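Local coordinates for SWD1-like protein (Myceliophthora thermophila, PDB 6E29) that probably serves, through this beta-propeller domain, as a WD-repeat subunit of the COMPASS histone H3 methyltransferase complex, at residues Arg164-Gln167 against Ala168-Ala172; Lys153-Ser156 against Thr157-Asp160. All coordinates share one frame; numbering follows the deposited sequence.

Contact 1. Residues Arg164-Gln167 against Ala168-Ala172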
ATOM      1  N   ARG B 164      17.616  -4.708 -30.317  1.00 44.51           N
ATOM      2  CA  ARG B 164      17.836  -4.443 -28.898  1.00 40.20           C
ATOM      3  C   ARG B 164      17.318  -3.069 -28.479  1.00 41.30           C
ATOM      4  O   ARG B 164      16.669  -2.949 -27.446  1.00 41.20           O
ATOM      5  CB  ARG B 164      19.321  -4.597 -28.563  1.00 46.77           C
ATOM      6  CG  ARG B 164      19.613  -5.997 -28.038  1.00 60.01           C
ATOM      7  CD  ARG B 164      21.092  -6.283 -27.899  1.00 68.74           C
ATOM      8  NE  ARG B 164      21.453  -7.560 -28.508  1.00 68.69           N
ATOM      9  CZ  ARG B 164      22.713  -7.978 -28.666  1.00 75.27           C
ATOM     10  NH1 ARG B 164      23.731  -7.221 -28.238  1.00 76.93           N
ATOM     11  NH2 ARG B 164      22.963  -9.156 -29.232  1.00 75.94           N
ATOM     12  N   GLU B 165      17.535  -2.031 -29.289  1.00 48.14           N
ATOM     13  CA  GLU B 165      17.041  -0.708 -28.904  1.00 47.27           C
ATOM     14  C   GLU B 165      15.525  -0.714 -28.698  1.00 40.81           C
ATOM     15  O   GLU B 165      15.015  -0.153 -27.723  1.00 45.67           O
ATOM     16  CB  GLU B 165      17.443   0.330 -29.964  1.00 50.40           C
ATOM     17  CG  GLU B 165      16.857   1.701 -29.683  1.00 58.79           C
ATOM     18  CD  GLU B 165      17.083   2.696 -30.795  1.00 71.15           C
ATOM     19  OE1 GLU B 165      18.070   2.542 -31.552  1.00 66.37           O
ATOM     20  OE2 GLU B 165      16.276   3.650 -30.896  1.00 75.11           O
ATOM     21  N   LYS B 166      14.780  -1.334 -29.613  1.00 38.26           N
ATOM     22  CA  LYS B 166      13.330  -1.243 -29.498  1.00 40.99           C
ATOM     23  C   LYS B 166      12.836  -2.127 -28.358  1.00 32.97           C
ATOM     24  O   LYS B 166      11.923  -1.746 -27.608  1.00 32.47           O
ATOM     25  CB  LYS B 166      12.674  -1.604 -30.847  1.00 47.91           C
ATOM     26  CG  LYS B 166      11.215  -2.102 -30.769  1.00 43.06           C
ATOM     27  CD  LYS B 166      10.186  -0.932 -30.810  1.00 68.90           C
ATOM     28  CE  LYS B 166       8.723  -1.424 -30.636  1.00 62.96           C
ATOM     29  NZ  LYS B 166       7.704  -0.344 -30.374  1.00 69.74           N
ATOM     30  N   GLN B 167      13.447  -3.299 -28.190  1.00 31.71           N
ATOM     31  CA  GLN B 167      13.083  -4.176 -27.097  1.00 29.79           C
ATOM     32  C   GLN B 167      13.349  -3.500 -25.758  1.00 38.90           C
ATOM     33  O   GLN B 167      12.539  -3.594 -24.828  1.00 34.93           O
ATOM     34  CB  GLN B 167      13.866  -5.477 -27.189  1.00 29.16           C
ATOM     35  CG  GLN B 167      13.401  -6.478 -26.124  1.00 29.10           C
ATOM     36  CD  GLN B 167      14.152  -7.776 -26.256  1.00 33.77           C
ATOM     37  OE1 GLN B 167      15.376  -7.813 -26.150  1.00 28.19           O
ATOM     38  NE2 GLN B 167      13.419  -8.848 -26.496  1.00 34.43           N
ATOM     39  N   ALA B 168      14.503  -2.843 -25.629  1.00 37.99           N
ATOM     40  CA  ALA B 168      14.810  -2.164 -24.371  1.00 32.40           C
ATOM     41  C   ALA B 168      13.791  -1.075 -24.081  1.00 34.19           C
ATOM     42  O   ALA B 168      13.336  -0.932 -22.942  1.00 38.17           O
ATOM     43  CB  ALA B 168      16.218  -1.576 -24.427  1.00 35.56           C
ATOM     44  N   LYS B 169      13.469  -0.256 -25.090  1.00 33.11           N
ATOM     45  CA  LYS B 169      12.444   0.777 -24.927  1.00 37.07           C
ATOM     46  C   LYS B 169      11.132   0.175 -24.434  1.00 46.30           C
ATOM     47  O   LYS B 169      10.474   0.732 -23.542  1.00 34.78           O
ATOM     48  CB  LYS B 169      12.237   1.503 -26.262  1.00 39.93           C
ATOM     49  CG  LYS B 169      11.321   2.735 -26.206  1.00 54.39           C
ATOM     50  CD  LYS B 169      11.387   3.572 -27.535  1.00 53.80           C
ATOM     51  CE  LYS B 169      10.183   3.248 -28.451  1.00 58.75           C
ATOM     52  NZ  LYS B 169       8.972   2.877 -27.610  1.00 56.52           N
ATOM     53  N   GLU B 170      10.750  -0.985 -24.972  1.00 38.60           N
ATOM     54  CA  GLU B 170       9.492  -1.606 -24.554  1.00 49.17           C
ATOM     55  C   GLU B 170       9.573  -2.147 -23.131  1.00 30.96           C
ATOM     56  O   GLU B 170       8.625  -1.976 -22.356  1.00 32.28           O
ATOM     57  CB  GLU B 170       9.086  -2.737 -25.508  1.00 36.19           C
ATOM     58  CG  GLU B 170       8.605  -2.304 -26.937  1.00 39.14           C
ATOM     59  CD  GLU B 170       7.609  -1.121 -26.940  1.00 60.16           C
ATOM     60  OE1 GLU B 170       7.977  -0.021 -27.454  1.00 68.38           O
ATOM     61  OE2 GLU B 170       6.468  -1.286 -26.422  1.00 62.60           O
ATOM     62  N   ASP B 171      10.667  -2.850 -22.795  1.00 29.34           N
ATOM     63  CA  ASP B 171      10.858  -3.367 -21.442  1.00 34.85           C
ATOM     64  C   ASP B 171      10.793  -2.242 -20.429  1.00 32.22           C
ATOM     65  O   ASP B 171      10.319  -2.434 -19.298  1.00 26.56           O
ATOM     66  CB  ASP B 171      12.214  -4.063 -21.312  1.00 34.14           C
ATOM     67  CG  ASP B 171      12.283  -5.369 -22.067  1.00 39.75           C
ATOM     68  OD1 ASP B 171      11.238  -5.840 -22.567  1.00 38.96           O
ATOM     69  OD2 ASP B 171      13.393  -5.929 -22.149  1.00 34.38           O
ATOM     70  N   ALA B 172      11.281  -1.067 -20.817  1.00 30.37           N
ATOM     71  CA  ALA B 172      11.317   0.080 -19.916  1.00 37.33           C
ATOM     72  C   ALA B 172       9.932   0.632 -19.623  1.00 33.62           C
ATOM     73  O   ALA B 172       9.778   1.417 -18.687  1.00 43.29           O
ATOM     74  CB  ALA B 172      12.217   1.172 -20.522  1.00 43.53           C
TER
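K166 and E170, one helical turn apart, meet through a salt bridge in which K166 NZ lies 3.0 Å from E170 OE1. The ammonium comes down from above the carboxylate, 70° out of its plane, while K166 CE packs on E170 CG at 3.8 Å. K169 NZ reaches the same oxygen at 3.1 Å, nearly in line with the C-O bond and from the opposite face. These are two of three lysines on E170 OE1, K173 just beyond being the third. The two ammonium nitrogens, K166 NZ and K169 NZ, stand only 4.4 Å apart, with the shared carboxylate to offset their like charge. Bends explain the convergence: K166 turns at chi2 (87°), and K169 folds back at chi3 and chi4. An alanine in place of E170 removes the carboxylate, and the neighbouring ammoniums would probably be left without a shared counter-charge and free to turn away.

On another side of the helix, Q167 and D171 cross with CG of Q167 4.0 Å from D171 OD2 and their amide and carboxylate planes 22° apart; their polar ends turn to T159 and R154 respectively. Beneath these side chains runs the i to i+4 backbone pattern, from A168 N to R164 O (2.8 Å) through to D171 N on Q167 O (2.9 Å). That regular turn of helix 161-171 sets the spacing of the charged groups. Clustering of lysines round E170 would be expected to favour its ionised form, in a network on the exposed surface of a helix that projects from the propeller.

Contact 2. Residues Lys153-Ser156 against Thr157-Asp160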
ATOM      1  N   LYS B 153      15.818 -10.176 -16.058  1.00 39.97           N
ATOM      2  CA  LYS B 153      17.015  -9.856 -16.813  1.00 49.03           C
ATOM      3  C   LYS B 153      17.037 -10.681 -18.099  1.00 45.72           C
ATOM      4  O   LYS B 153      16.940 -11.910 -18.064  1.00 42.26           O
ATOM      5  CB  LYS B 153      18.270 -10.121 -15.987  1.00 46.68           C
ATOM      6  CG  LYS B 153      19.427  -9.229 -16.413  1.00 51.89           C
ATOM      7  CD  LYS B 153      19.028  -7.749 -16.363  1.00 66.81           C
ATOM      8  CE  LYS B 153      20.245  -6.841 -16.110  1.00 69.49           C
ATOM      9  NZ  LYS B 153      21.057  -6.604 -17.374  1.00 69.13           N
ATOM     10  N   ARG B 154      17.173 -10.011 -19.223  1.00 31.29           N
ATOM     11  CA  ARG B 154      17.365 -10.777 -20.468  1.00 34.45           C
ATOM     12  C   ARG B 154      18.815 -11.228 -20.618  1.00 48.13           C
ATOM     13  O   ARG B 154      19.738 -10.602 -20.090  1.00 49.59           O
ATOM     14  CB  ARG B 154      16.967  -9.937 -21.672  1.00 31.47           C
ATOM     15  CG  ARG B 154      15.442  -9.632 -21.682  1.00 32.80           C
ATOM     16  CD  ARG B 154      15.058  -9.076 -23.024  1.00 31.74           C
ATOM     17  NE  ARG B 154      13.715  -8.550 -23.058  1.00 26.09           N
ATOM     18  CZ  ARG B 154      12.660  -9.268 -23.381  1.00 25.60           C
ATOM     19  NH1 ARG B 154      12.813 -10.539 -23.695  1.00 25.01           N
ATOM     20  NH2 ARG B 154      11.463  -8.684 -23.415  1.00 24.30           N
ATOM     21  N   THR B 155      19.008 -12.328 -21.352  1.00 38.70           N
ATOM     22  CA  THR B 155      20.348 -12.805 -21.657  1.00 38.19           C
ATOM     23  C   THR B 155      21.008 -11.932 -22.719  1.00 38.61           C
ATOM     24  O   THR B 155      20.368 -11.220 -23.490  1.00 43.86           O
ATOM     25  CB  THR B 155      20.350 -14.254 -22.137  1.00 37.52           C
ATOM     26  OG1 THR B 155      20.103 -14.290 -23.544  1.00 37.31           O
ATOM     27  CG2 THR B 155      19.341 -15.113 -21.396  1.00 43.71           C
ATOM     28  N   SER B 156      22.333 -11.990 -22.741  1.00 46.10           N
ATOM     29  CA  SER B 156      23.094 -11.212 -23.701  1.00 40.72           C
ATOM     30  C   SER B 156      22.870 -11.646 -25.153  1.00 48.39           C
ATOM     31  O   SER B 156      23.081 -10.847 -26.077  1.00 52.29           O
ATOM     32  CB  SER B 156      24.588 -11.330 -23.342  1.00 44.64           C
ATOM     33  OG  SER B 156      25.380 -10.909 -24.421  1.00 55.08           O
ATOM     34  N   THR B 157      22.492 -12.899 -25.381  1.00 40.85           N
ATOM     35  CA  THR B 157      22.415 -13.432 -26.732  1.00 36.45           C
ATOM     36  C   THR B 157      20.982 -13.551 -27.271  1.00 34.53           C
ATOM     37  O   THR B 157      20.815 -13.945 -28.441  1.00 34.74           O
ATOM     38  CB  THR B 157      23.064 -14.818 -26.799  1.00 47.42           C
ATOM     39  OG1 THR B 157      22.557 -15.618 -25.727  1.00 53.07           O
ATOM     40  CG2 THR B 157      24.607 -14.741 -26.733  1.00 51.11           C
ATOM     41  N   GLU B 158      19.965 -13.237 -26.462  1.00 35.90           N
ATOM     42  CA  GLU B 158      18.596 -13.630 -26.840  1.00 36.00           C
ATOM     43  C   GLU B 158      17.956 -12.706 -27.875  1.00 43.95           C
ATOM     44  O   GLU B 158      16.961 -13.109 -28.503  1.00 31.09           O
ATOM     45  CB  GLU B 158      17.718 -13.742 -25.579  1.00 30.41           C
ATOM     46  CG  GLU B 158      17.368 -12.452 -24.936  1.00 34.13           C
ATOM     47  CD  GLU B 158      16.308 -12.628 -23.831  1.00 41.47           C
ATOM     48  OE1 GLU B 158      16.636 -13.035 -22.676  1.00 35.06           O
ATOM     49  OE2 GLU B 158      15.117 -12.355 -24.143  1.00 31.06           O
ATOM     50  N   THR B 159      18.527 -11.524 -28.133  1.00 31.37           N
ATOM     51  CA  THR B 159      17.942 -10.578 -29.074  1.00 38.37           C
ATOM     52  C   THR B 159      18.958 -10.101 -30.101  1.00 38.25           C
ATOM     53  O   THR B 159      20.087  -9.726 -29.759  1.00 38.16           O
ATOM     54  CB  THR B 159      17.338  -9.401 -28.311  1.00 30.81           C
ATOM     55  OG1 THR B 159      16.364  -9.901 -27.390  1.00 35.76           O
ATOM     56  CG2 THR B 159      16.700  -8.401 -29.268  1.00 30.76           C
ATOM     57  N   ASP B 160      18.562 -10.128 -31.372  1.00 33.12           N
ATOM     58  CA  ASP B 160      19.428  -9.583 -32.404  1.00 35.37           C
ATOM     59  C   ASP B 160      19.826  -8.144 -32.087  1.00 35.67           C
ATOM     60  O   ASP B 160      19.005  -7.353 -31.590  1.00 37.79           O
ATOM     61  CB  ASP B 160      18.735  -9.648 -33.766  1.00 37.26           C
ATOM     62  CG  ASP B 160      19.717  -9.449 -34.896  1.00 49.28           C
ATOM     63  OD1 ASP B 160      20.218 -10.454 -35.446  1.00 54.48           O
ATOM     64  OD2 ASP B 160      20.009  -8.284 -35.213  1.00 50.50           O
TER
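E158 OE1 accepts the shortest bond between the two segments, from the backbone T155 N at 2.8 Å with an N-H...O angle of 155°. The donor arrives on the anti side of the oxygen, tilted from the carboxylate plane. The other oxygen, E158 OE2, takes R154 NH1 at 3.0 Å on its syn side, closing a salt bridge. OE2 sits at the edge of the guanidinium, in its plane, yet the two flat groups stand nearly perpendicular, at 88°. With chi1 at 72°, E158 CG lies between its own backbone N and carbonyl carbon, and the extended chain beyond carries the carboxylate back beside R154, whose CB is 3.5 Å from E158 CD.

At the bend, T155 OG1 approaches E158 CB to 3.2 Å and accepts a weak bond from T157 N at 3.3 Å. The turn lies in the loop joining strand 144-147 to helix 161-171, where D160 provides the N-cap by bonding A162 N. R154 also gives its NE to D171 of the helix, its stronger partner. Splitting its oxygens between a peptide N-H and a guanidinium, the E158 carboxylate ties backbone and side chain together, and the arginine's positive charge is probably balanced by two acids.

Both contacts are local and lie on the surface, about 29 Å (contact 1) and about 34 Å (contact 2) from the centre of the chain, measured from the centres of the contacts. They occupy successive parts of one excursion between strands 144-147 and 176-181, contact 2 in the loop and contact 1 in the helix that follows. Regular backbone bonding orders the helix, leaving its lysine-glutamate network as an addition; in the irregular loop, the E158 side chain bonds to a backbone N-H. Direct links join them, R154 NE to D171 OD2 at 2.8 Å and a probable hydrogen bond from T159 OG1 to Q167 OE1 at 2.6 Å, folding the loop against the helix.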